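Local coordinates for protein monoglyceride lipase (PDB 4ZWN) that hydrolyses monoacylglycerols to free fatty acids and glycerol, preferring monounsaturated substrates, and also takes part in breaking down fatty acid ethyl esters, at residues A[187-192]-A[234-239]; A[88-93]-A[134-139]; A[298-303]-A[310-315]. The protein carries 2 engineered substitutions. All coordinates share one frame; numbering follows the deposited sequence.

Interaction 1 of 3, residues A[187-192]-A[234-239]; sequences IIAPLL and RQIHDF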
loop_
_atom_site.group_PDB
_atom_site.type_symbol
_atom_site.label_atom_id
_atom_site.label_comp_id
_atom_site.label_asym_id
_atom_site.label_seq_id
_atom_site.Cartn_x
_atom_site.Cartn_y
_atom_site.Cartn_z
ATOM N N ILE A 187 -8.733 -8.367 -16.962
ATOM C CA ILE A 187 -10.120 -7.967 -17.166
ATOM C C ILE A 187 -11.016 -9.205 -17.128
ATOM O O ILE A 187 -12.123 -9.172 -16.588
ATOM C CB ILE A 187 -10.308 -7.206 -18.503
ATOM C CG1 ILE A 187 -9.880 -5.740 -18.361
ATOM C CG2 ILE A 187 -11.754 -7.262 -18.969
ATOM C CD1 ILE A 187 -8.381 -5.522 -18.277
ATOM N N ILE A 188 -10.516 -10.308 -17.675
ATOM C CA ILE A 188 -11.273 -11.554 -17.726
ATOM C C ILE A 188 -11.466 -12.173 -16.341
ATOM O O ILE A 188 -12.546 -12.668 -16.023
ATOM C CB ILE A 188 -10.585 -12.584 -18.646
ATOM C CG1 ILE A 188 -10.312 -11.971 -20.017
ATOM C CG2 ILE A 188 -11.438 -13.830 -18.801
ATOM C CD1 ILE A 188 -11.557 -11.521 -20.730
ATOM N N ALA A 189 -10.421 -12.139 -15.517
ATOM C CA ALA A 189 -10.466 -12.773 -14.198
ATOM C C ALA A 189 -11.580 -12.231 -13.287
ATOM O O ALA A 189 -12.294 -13.023 -12.675
ATOM C CB ALA A 189 -9.108 -12.649 -13.504
ATOM N N PRO A 190 -11.738 -10.893 -13.183
ATOM C CA PRO A 190 -12.875 -10.433 -12.375
ATOM C C PRO A 190 -14.212 -10.806 -13.002
ATOM O O PRO A 190 -15.178 -11.064 -12.287
ATOM C CB PRO A 190 -12.696 -8.910 -12.347
ATOM C CG PRO A 190 -11.253 -8.691 -12.634
ATOM C CD PRO A 190 -10.889 -9.766 -13.606
ATOM N N LEU A 191 -14.255 -10.840 -14.330
ATOM C CA LEU A 191 -15.469 -11.193 -15.058
ATOM C C LEU A 191 -15.904 -12.630 -14.790
ATOM O O LEU A 191 -17.097 -12.938 -14.807
ATOM C CB LEU A 191 -15.263 -10.987 -16.559
ATOM C CG LEU A 191 -15.787 -9.700 -17.199
ATOM C CD1 LEU A 191 -15.493 -8.481 -16.344
ATOM C CD2 LEU A 191 -15.178 -9.538 -18.581
ATOM N N LEU A 192 -14.931 -13.504 -14.538
ATOM C CA LEU A 192 -15.202 -14.928 -14.322
ATOM C C LEU A 192 -15.114 -15.333 -12.854
ATOM O O LEU A 192 -15.216 -16.514 -12.530
ATOM C CB LEU A 192 -14.233 -15.786 -15.140
ATOM C CG LEU A 192 -14.336 -15.714 -16.664
ATOM C CD1 LEU A 192 -13.337 -16.652 -17.329
ATOM C CD2 LEU A 192 -15.744 -16.031 -17.112
ATOM N N ARG A 234 -11.152 -14.559 -7.178
ATOM C CA ARG A 234 -11.917 -13.902 -6.123
ATOM C C ARG A 234 -11.130 -12.720 -5.570
ATOM O O ARG A 234 -11.671 -11.626 -5.421
ATOM C CB ARG A 234 -12.273 -14.898 -5.011
ATOM C CG ARG A 234 -13.055 -14.320 -3.824
ATOM C CD ARG A 234 -14.094 -13.272 -4.226
ATOM N NE ARG A 234 -15.150 -13.785 -5.094
ATOM C CZ ARG A 234 -15.973 -13.009 -5.794
ATOM N NH1 ARG A 234 -15.853 -11.688 -5.732
ATOM N NH2 ARG A 234 -16.910 -13.547 -6.560
ATOM N N GLN A 235 -9.853 -12.946 -5.281
ATOM C CA GLN A 235 -8.976 -11.887 -4.795
ATOM C C GLN A 235 -8.890 -10.741 -5.797
ATOM O O GLN A 235 -9.088 -9.576 -5.445
ATOM C CB GLN A 235 -7.576 -12.433 -4.513
ATOM C CG GLN A 235 -6.571 -11.362 -4.120
ATOM C CD GLN A 235 -5.135 -11.852 -4.168
ATOM O OE1 GLN A 235 -4.768 -12.646 -5.029
ATOM N NE2 GLN A 235 -4.314 -11.376 -3.239
ATOM N N ILE A 236 -8.597 -11.089 -7.047
ATOM C CA ILE A 236 -8.412 -10.102 -8.103
ATOM C C ILE A 236 -9.679 -9.277 -8.348
ATOM O O ILE A 236 -9.619 -8.049 -8.430
ATOM C CB ILE A 236 -7.969 -10.778 -9.411
ATOM C CG1 ILE A 236 -6.619 -11.467 -9.204
ATOM C CG2 ILE A 236 -7.873 -9.762 -10.537
ATOM C CD1 ILE A 236 -6.200 -12.354 -10.346
ATOM N N HIS A 237 -10.818 -9.952 -8.452
ATOM C CA HIS A 237 -12.098 -9.276 -8.635
ATOM C C HIS A 237 -12.353 -8.259 -7.534
ATOM O O HIS A 237 -12.817 -7.148 -7.791
ATOM C CB HIS A 237 -13.240 -10.292 -8.663
ATOM C CG HIS A 237 -14.606 -9.675 -8.672
ATOM N ND1 HIS A 237 -15.244 -9.259 -7.521
ATOM C CD2 HIS A 237 -15.462 -9.417 -9.689
ATOM C CE1 HIS A 237 -16.429 -8.765 -7.832
ATOM N NE2 HIS A 237 -16.586 -8.850 -9.142
ATOM N N ASP A 238 -12.042 -8.652 -6.307
ATOM C CA ASP A 238 -12.392 -7.849 -5.151
ATOM C C ASP A 238 -11.593 -6.555 -5.056
ATOM O O ASP A 238 -12.145 -5.523 -4.675
ATOM C CB ASP A 238 -12.232 -8.678 -3.878
ATOM C CG ASP A 238 -13.385 -9.637 -3.673
ATOM O OD1 ASP A 238 -14.213 -9.757 -4.601
ATOM O OD2 ASP A 238 -13.472 -10.268 -2.599
ATOM N N PHE A 239 -10.310 -6.578 -5.407
ATOM C CA PHE A 239 -9.571 -5.322 -5.358
ATOM C C PHE A 239 -9.733 -4.541 -6.663
ATOM O O PHE A 239 -9.502 -3.335 -6.695
ATOM C CB PHE A 239 -8.082 -5.531 -4.998
ATOM C CG PHE A 239 -7.290 -6.393 -5.958
ATOM C CD1 PHE A 239 -7.069 -6.002 -7.266
ATOM C CD2 PHE A 239 -6.681 -7.551 -5.508
ATOM C CE1 PHE A 239 -6.313 -6.777 -8.122
ATOM C CE2 PHE A 239 -5.916 -8.328 -6.358
ATOM C CZ PHE A 239 -5.733 -7.940 -7.666
#

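Interaction 2 of 3, residues A[88-93]-A[134-139]; sequences GYESFT and KGIPLF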
loop_
_atom_site.group_PDB
_atom_site.type_symbol
_atom_site.label_atom_id
_atom_site.label_comp_id
_atom_site.label_asym_id
_atom_site.label_seq_id
_atom_site.Cartn_x
_atom_site.Cartn_y
_atom_site.Cartn_z
ATOM N N GLY A 88 12.195 9.877 12.597
ATOM C CA GLY A 88 11.345 9.944 13.771
ATOM C C GLY A 88 9.954 9.365 13.616
ATOM O O GLY A 88 9.022 9.809 14.287
ATOM N N TYR A 89 9.808 8.371 12.744
ATOM C CA TYR A 89 8.513 7.728 12.543
ATOM C C TYR A 89 8.592 6.207 12.626
ATOM O O TYR A 89 9.396 5.572 11.940
ATOM C CB TYR A 89 7.912 8.141 11.198
ATOM C CG TYR A 89 7.500 9.592 11.155
ATOM C CD1 TYR A 89 6.276 9.999 11.671
ATOM C CD2 TYR A 89 8.338 10.556 10.611
ATOM C CE1 TYR A 89 5.897 11.326 11.643
ATOM C CE2 TYR A 89 7.968 11.882 10.576
ATOM C CZ TYR A 89 6.748 12.263 11.095
ATOM O OH TYR A 89 6.378 13.586 11.062
ATOM N N GLU A 90 7.745 5.635 13.475
ATOM C CA GLU A 90 7.620 4.189 13.575
ATOM C C GLU A 90 6.840 3.641 12.387
ATOM O O GLU A 90 5.984 4.328 11.827
ATOM C CB GLU A 90 6.929 3.795 14.882
ATOM C CG GLU A 90 7.715 4.142 16.131
ATOM C CD GLU A 90 6.960 3.820 17.407
ATOM O OE1 GLU A 90 5.721 3.654 17.344
ATOM O OE2 GLU A 90 7.607 3.728 18.472
ATOM N N SER A 91 7.136 2.404 12.006
ATOM C CA SER A 91 6.392 1.738 10.946
ATOM C C SER A 91 5.849 0.397 11.410
ATOM O O SER A 91 6.463 -0.290 12.229
ATOM C CB SER A 91 7.266 1.531 9.706
ATOM O OG SER A 91 7.621 2.760 9.103
ATOM N N PHE A 92 4.688 0.033 10.881
ATOM C CA PHE A 92 4.140 -1.296 11.076
ATOM C C PHE A 92 3.604 -1.804 9.752
ATOM O O PHE A 92 2.805 -1.133 9.097
ATOM C CB PHE A 92 3.033 -1.298 12.134
ATOM C CG PHE A 92 2.545 -2.678 12.495
ATOM C CD1 PHE A 92 1.572 -3.308 11.736
ATOM C CD2 PHE A 92 3.064 -3.346 13.593
ATOM C CE1 PHE A 92 1.126 -4.577 12.064
ATOM C CE2 PHE A 92 2.623 -4.614 13.926
ATOM C CZ PHE A 92 1.653 -5.230 13.162
ATOM N N THR A 93 4.051 -2.987 9.356
ATOM C CA THR A 93 3.525 -3.626 8.162
ATOM C C THR A 93 3.350 -5.114 8.413
ATOM O O THR A 93 3.966 -5.684 9.314
ATOM C CB THR A 93 4.438 -3.400 6.938
ATOM O OG1 THR A 93 3.767 -3.838 5.751
ATOM C CG2 THR A 93 5.746 -4.161 7.088
ATOM N N LYS A 134 1.700 5.513 24.183
ATOM C CA LYS A 134 2.743 6.485 23.856
ATOM C C LYS A 134 2.173 7.858 23.509
ATOM O O LYS A 134 2.908 8.843 23.443
ATOM C CB LYS A 134 3.594 5.982 22.689
ATOM C CG LYS A 134 4.324 4.674 22.948
ATOM C CD LYS A 134 5.083 4.221 21.708
ATOM C CE LYS A 134 5.933 2.998 21.996
ATOM N NZ LYS A 134 6.674 2.553 20.788
ATOM N N GLY A 135 0.865 7.916 23.276
ATOM C CA GLY A 135 0.217 9.148 22.868
ATOM C C GLY A 135 0.691 9.647 21.514
ATOM O O GLY A 135 0.882 10.848 21.318
ATOM N N ILE A 136 0.882 8.725 20.576
ATOM C CA ILE A 136 1.361 9.083 19.243
ATOM C C ILE A 136 0.320 8.772 18.168
ATOM O O ILE A 136 -0.432 7.804 18.283
ATOM C CB ILE A 136 2.680 8.356 18.900
ATOM C CG1 ILE A 136 2.469 6.845 18.850
ATOM C CG2 ILE A 136 3.763 8.712 19.908
ATOM C CD1 ILE A 136 3.683 6.085 18.388
ATOM N N PRO A 137 0.273 9.605 17.119
ATOM C CA PRO A 137 -0.710 9.450 16.043
ATOM C C PRO A 137 -0.419 8.254 15.140
ATOM O O PRO A 137 0.746 7.909 14.917
ATOM C CB PRO A 137 -0.582 10.760 15.265
ATOM C CG PRO A 137 0.827 11.186 15.498
ATOM C CD PRO A 137 1.137 10.780 16.908
ATOM N N LEU A 138 -1.478 7.632 14.631
ATOM C CA LEU A 138 -1.351 6.502 13.720
ATOM C C LEU A 138 -1.804 6.882 12.318
ATOM O O LEU A 138 -2.966 7.234 12.107
ATOM C CB LEU A 138 -2.165 5.309 14.221
ATOM C CG LEU A 138 -2.109 4.054 13.348
ATOM C CD1 LEU A 138 -0.691 3.504 13.284
ATOM C CD2 LEU A 138 -3.077 2.999 13.860
ATOM N N PHE A 139 -0.880 6.813 11.364
ATOM C CA PHE A 139 -1.184 7.125 9.973
ATOM C C PHE A 139 -1.291 5.848 9.150
ATOM O O PHE A 139 -0.732 4.815 9.519
ATOM C CB PHE A 139 -0.116 8.051 9.382
ATOM C CG PHE A 139 -0.076 9.415 10.015
ATOM C CD1 PHE A 139 0.706 9.653 11.136
ATOM C CD2 PHE A 139 -0.815 10.459 9.488
ATOM C CE1 PHE A 139 0.744 10.906 11.720
ATOM C CE2 PHE A 139 -0.782 11.714 10.068
ATOM C CZ PHE A 139 0.000 11.938 11.185
#

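Interaction 3 of 3, residues A[298-303]-A[310-315]; sequences PGARHS and DKVFNT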
loop_
_atom_site.group_PDB
_atom_site.type_symbol
_atom_site.label_atom_id
_atom_site.label_comp_id
_atom_site.label_asym_id
_atom_site.label_seq_id
_atom_site.Cartn_x
_atom_site.Cartn_y
_atom_site.Cartn_z
ATOM N N PRO A 298 6.953 13.705 -12.182
ATOM C CA PRO A 298 7.468 13.543 -13.531
ATOM C C PRO A 298 8.639 12.611 -13.589
ATOM O O PRO A 298 9.512 12.681 -12.776
ATOM C CB PRO A 298 7.908 14.942 -13.885
ATOM C CG PRO A 298 7.062 15.801 -13.058
ATOM C CD PRO A 298 6.945 15.101 -11.771
ATOM N N GLY A 299 8.632 11.721 -14.561
ATOM C CA GLY A 299 9.673 10.745 -14.713
ATOM C C GLY A 299 9.517 9.550 -13.831
ATOM O O GLY A 299 10.291 8.641 -13.874
ATOM N N ALA A 300 8.504 9.543 -13.002
ATOM C CA ALA A 300 8.330 8.431 -12.109
ATOM C C ALA A 300 7.290 7.474 -12.613
ATOM O O ALA A 300 6.522 7.789 -13.442
ATOM C CB ALA A 300 8.034 8.898 -10.715
ATOM N N ARG A 301 7.336 6.270 -12.119
ATOM C CA ARG A 301 6.535 5.199 -12.612
ATOM C C ARG A 301 5.748 4.645 -11.465
ATOM O O ARG A 301 5.439 5.348 -10.553
ATOM C CB ARG A 301 7.417 4.142 -13.233
ATOM C CG ARG A 301 7.970 4.578 -14.559
ATOM C CD ARG A 301 8.630 3.485 -15.340
ATOM N NE ARG A 301 9.224 4.017 -16.554
ATOM C CZ ARG A 301 10.040 3.367 -17.374
ATOM N NH1 ARG A 301 10.408 2.138 -17.159
ATOM N NH2 ARG A 301 10.511 3.979 -18.419
ATOM N N HIS A 302 5.403 3.385 -11.515
ATOM C CA HIS A 302 4.589 2.796 -10.455
ATOM C C HIS A 302 5.013 2.694 -8.987
ATOM O O HIS A 302 4.353 3.251 -8.112
ATOM C CB HIS A 302 4.219 1.384 -10.907
ATOM C CG HIS A 302 3.093 0.777 -10.125
ATOM N ND1 HIS A 302 1.902 1.432 -9.912
ATOM C CD2 HIS A 302 2.982 -0.422 -9.512
ATOM C CE1 HIS A 302 1.099 0.661 -9.196
ATOM N NE2 HIS A 302 1.734 -0.472 -8.940
ATOM N N SER A 303 6.103 1.983 -8.718
ATOM C CA SER A 303 6.539 1.736 -7.341
ATOM C C SER A 303 7.481 2.850 -6.889
ATOM O O SER A 303 8.689 2.640 -6.772
ATOM C CB SER A 303 7.240 0.382 -7.199
ATOM O OG SER A 303 6.355 -0.685 -7.488
ATOM N N ASP A 310 16.869 6.527 -6.872
ATOM C CA ASP A 310 17.168 7.332 -5.693
ATOM C C ASP A 310 16.622 8.742 -5.850
ATOM O O ASP A 310 16.129 9.332 -4.893
ATOM C CB ASP A 310 18.675 7.381 -5.437
ATOM C CG ASP A 310 19.206 6.096 -4.840
ATOM O OD1 ASP A 310 18.444 5.111 -4.772
ATOM O OD2 ASP A 310 20.389 6.072 -4.440
ATOM N N LYS A 311 16.712 9.275 -7.064
ATOM C CA LYS A 311 16.216 10.617 -7.341
ATOM C C LYS A 311 14.714 10.690 -7.096
ATOM O O LYS A 311 14.230 11.591 -6.407
ATOM C CB LYS A 311 16.541 11.025 -8.776
ATOM C CG LYS A 311 16.066 12.420 -9.141
ATOM C CD LYS A 311 16.234 12.683 -10.627
ATOM C CE LYS A 311 15.737 14.069 -11.003
ATOM N NZ LYS A 311 15.895 14.330 -12.461
ATOM N N VAL A 312 13.985 9.729 -7.657
ATOM C CA VAL A 312 12.539 9.673 -7.494
ATOM C C VAL A 312 12.141 9.443 -6.038
ATOM O O VAL A 312 11.294 10.157 -5.503
ATOM C CB VAL A 312 11.919 8.569 -8.366
ATOM C CG1 VAL A 312 10.460 8.346 -7.987
ATOM C CG2 VAL A 312 12.045 8.924 -9.837
ATOM N N PHE A 313 12.765 8.457 -5.398
ATOM C CA PHE A 313 12.412 8.100 -4.028
ATOM C C PHE A 313 12.627 9.256 -3.061
ATOM O O PHE A 313 11.786 9.513 -2.201
ATOM C CB PHE A 313 13.213 6.886 -3.553
ATOM C CG PHE A 313 12.939 6.511 -2.121
ATOM C CD1 PHE A 313 11.837 5.739 -1.794
ATOM C CD2 PHE A 313 13.775 6.943 -1.104
ATOM C CE1 PHE A 313 11.575 5.400 -0.480
ATOM C CE2 PHE A 313 13.517 6.608 0.210
ATOM C CZ PHE A 313 12.414 5.834 0.522
ATOM N N ASN A 314 13.757 9.942 -3.199
ATOM C CA ASN A 314 14.071 11.067 -2.328
ATOM C C ASN A 314 13.028 12.170 -2.430
ATOM O O ASN A 314 12.555 12.676 -1.415
ATOM C CB ASN A 314 15.460 11.624 -2.649
ATOM C CG ASN A 314 16.572 10.674 -2.251
ATOM O OD1 ASN A 314 16.415 9.867 -1.332
ATOM N ND2 ASN A 314 17.703 10.760 -2.943
ATOM N N THR A 315 12.668 12.529 -3.659
ATOM C CA THR A 315 11.649 13.545 -3.903
ATOM C C THR A 315 10.303 13.115 -3.329
ATOM O O THR A 315 9.602 13.898 -2.683
ATOM C CB THR A 315 11.484 13.824 -5.411
ATOM O OG1 THR A 315 12.754 14.169 -5.982
ATOM C CG2 THR A 315 10.494 14.958 -5.642
#

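Interaction 1 of 3, residues A[187-192]-A[234-239]
The pyrrolidine ring of P190 lies over the backbone of the facing helix, its CB 3.8 Å from H237 CA and its CG 4.1 Å from I236 CG2. The axes of the two short segments cross at -100°, 8.1 Å apart, with P190 and H237 the nearest pair (CA to CA 4.0 Å). Proline lacks an N-H to continue the helix, which kinks there. A189 adds its methyl, which meets the CD1 end of I236. With CG anti to the backbone N (chi1 173°), H237 swings its imidazole alongside P190, and the CD2 edge of the ring faces P190 O, 3.1 Å from CD2 and near the ring plane. The other flank of the ring is tied down: H237 ND1 donates a nearly straight bond (171°) to D238 OD1. That oxygen also receives R234 NH1 at 2.8 Å on its syn side, tilted somewhat out of the carboxylate plane, a salt bridge within one helix turn. Were H237 an alanine, D238 OD1 would probably lose one of its two donors and a gap would open beside P190 O. D238 OD2 is bonded in turn to the backbone N of E113. The pair joins helix 185-191 to helix 233-248 in the insertion, about half of it helix, between strands 165-169 and 264-269, the cap region of this α/β hydrolase, with F233 and M240 of the longer helix extending the apolar seam.

Interaction 2 of 3, residues A[88-93]-A[134-139]
E90 and K134 reach for each other from opposite directions, and their charged ends meet in a salt bridge, with K134 NZ donating to E90 OE2 at 2.8 Å. The ammonium comes in on the syn lone pair of OE2, the side facing the other carboxylate oxygen, yet K134 NZ stays farther from E90 OE1, at 3.7 Å. The lysine, itself exposed, spans the gap because every torsion beyond CB is close to 180°, a fully stretched chain. Across this line, at about a right angle to the E90 chain, comes I136. Its CG1 takes the crowded position between the backbone N and carbonyl carbon (chi1 63°), which brings CD1 to one face of the carboxylate beside OE1, 3.3 Å from E90 OE1. This arrangement illustrates how an α/β hydrolase closes a β-α-β crossover: strand 89-94 leads through helix 113-134 to the parallel strand 138-143, while strand 62-67 lies between the two. The nearest CA atoms, those of E90 and L138, are accordingly 9.3 Å apart, and long side chains must do the bridging. The turn from helix to strand is a Schellman motif with G135, at positive phi, as its C-prime residue, and I136 N bonds back to C131 O. The intervening strand contributes as well, since R63 NE forms a salt bridge with E90 OE1. With a cation at each oxygen, the buried carboxylate of E90 probably stays ionised.

Interaction 3 of 3, residues A[298-303]-A[310-315]
Next to V312, the residue that packs on A300, the carbonyl oxygen K311 O is gripped twice by one residue a turn further on. T315 OG1 donates to it at 3.0 Å and T315 N at 3.3 Å, the two reaching it from opposite faces of the carbonyl plane. The hydroxyl stands 25° off that plane. These bonds belong to the opening turns of helix 310-326, the C-terminal helix of the α/β-hydrolase fold. The facing loop follows strand 292-297 and carries H302, probably the histidine of the charge-relay system. The contact is a worked example of how a short irregular loop is set against a regular element: one methyl is fitted to a valine. A300 CB points at the helix and comes 3.7 Å from V312 CG1 and 4.1 Å from V312 CG2, so it nestles against both branches. With CG1 anti to the backbone N (chi1 169°) and CG2 anti to the carbonyl carbon, V312 turns both branches to the methyl. The helix start is fastened by other groups: V312 N is hydrogen-bonded to T309 OG1, and D310 OD1 forms a salt bridge with R79 NH2. On the loop side, A300 is hydrogen-bonded through its backbone to D271. Its side chain is about 7 Å from that of D272, whose OD2 is hydrogen-bonded to H302 ND1, consistent with the relay geometry. Before A300 the chain turns through G299, whose positive phi suits glycine, and G299 O ends up 4.4 Å from V312 CG2.

In the fold
From the N terminus, interaction 2 comes first: residues 88-93 and 134-139 close a loop of 40 residues, about half of it helix, and tie two strands of the central sheet across the strand between them. Interaction 1 follows, closing 41 residues of mostly irregular chain and joining two cap helices, on the opposite side of the chain's centre and about 34 Å away between contact centres. Interaction 3 closes last and tightest, with six residues between its segments, and sets the histidine loop against the C-terminal helix. The three run in series, so none nests in or crosses another, and they lie in the sheet, in the cap and at the loop bearing H302.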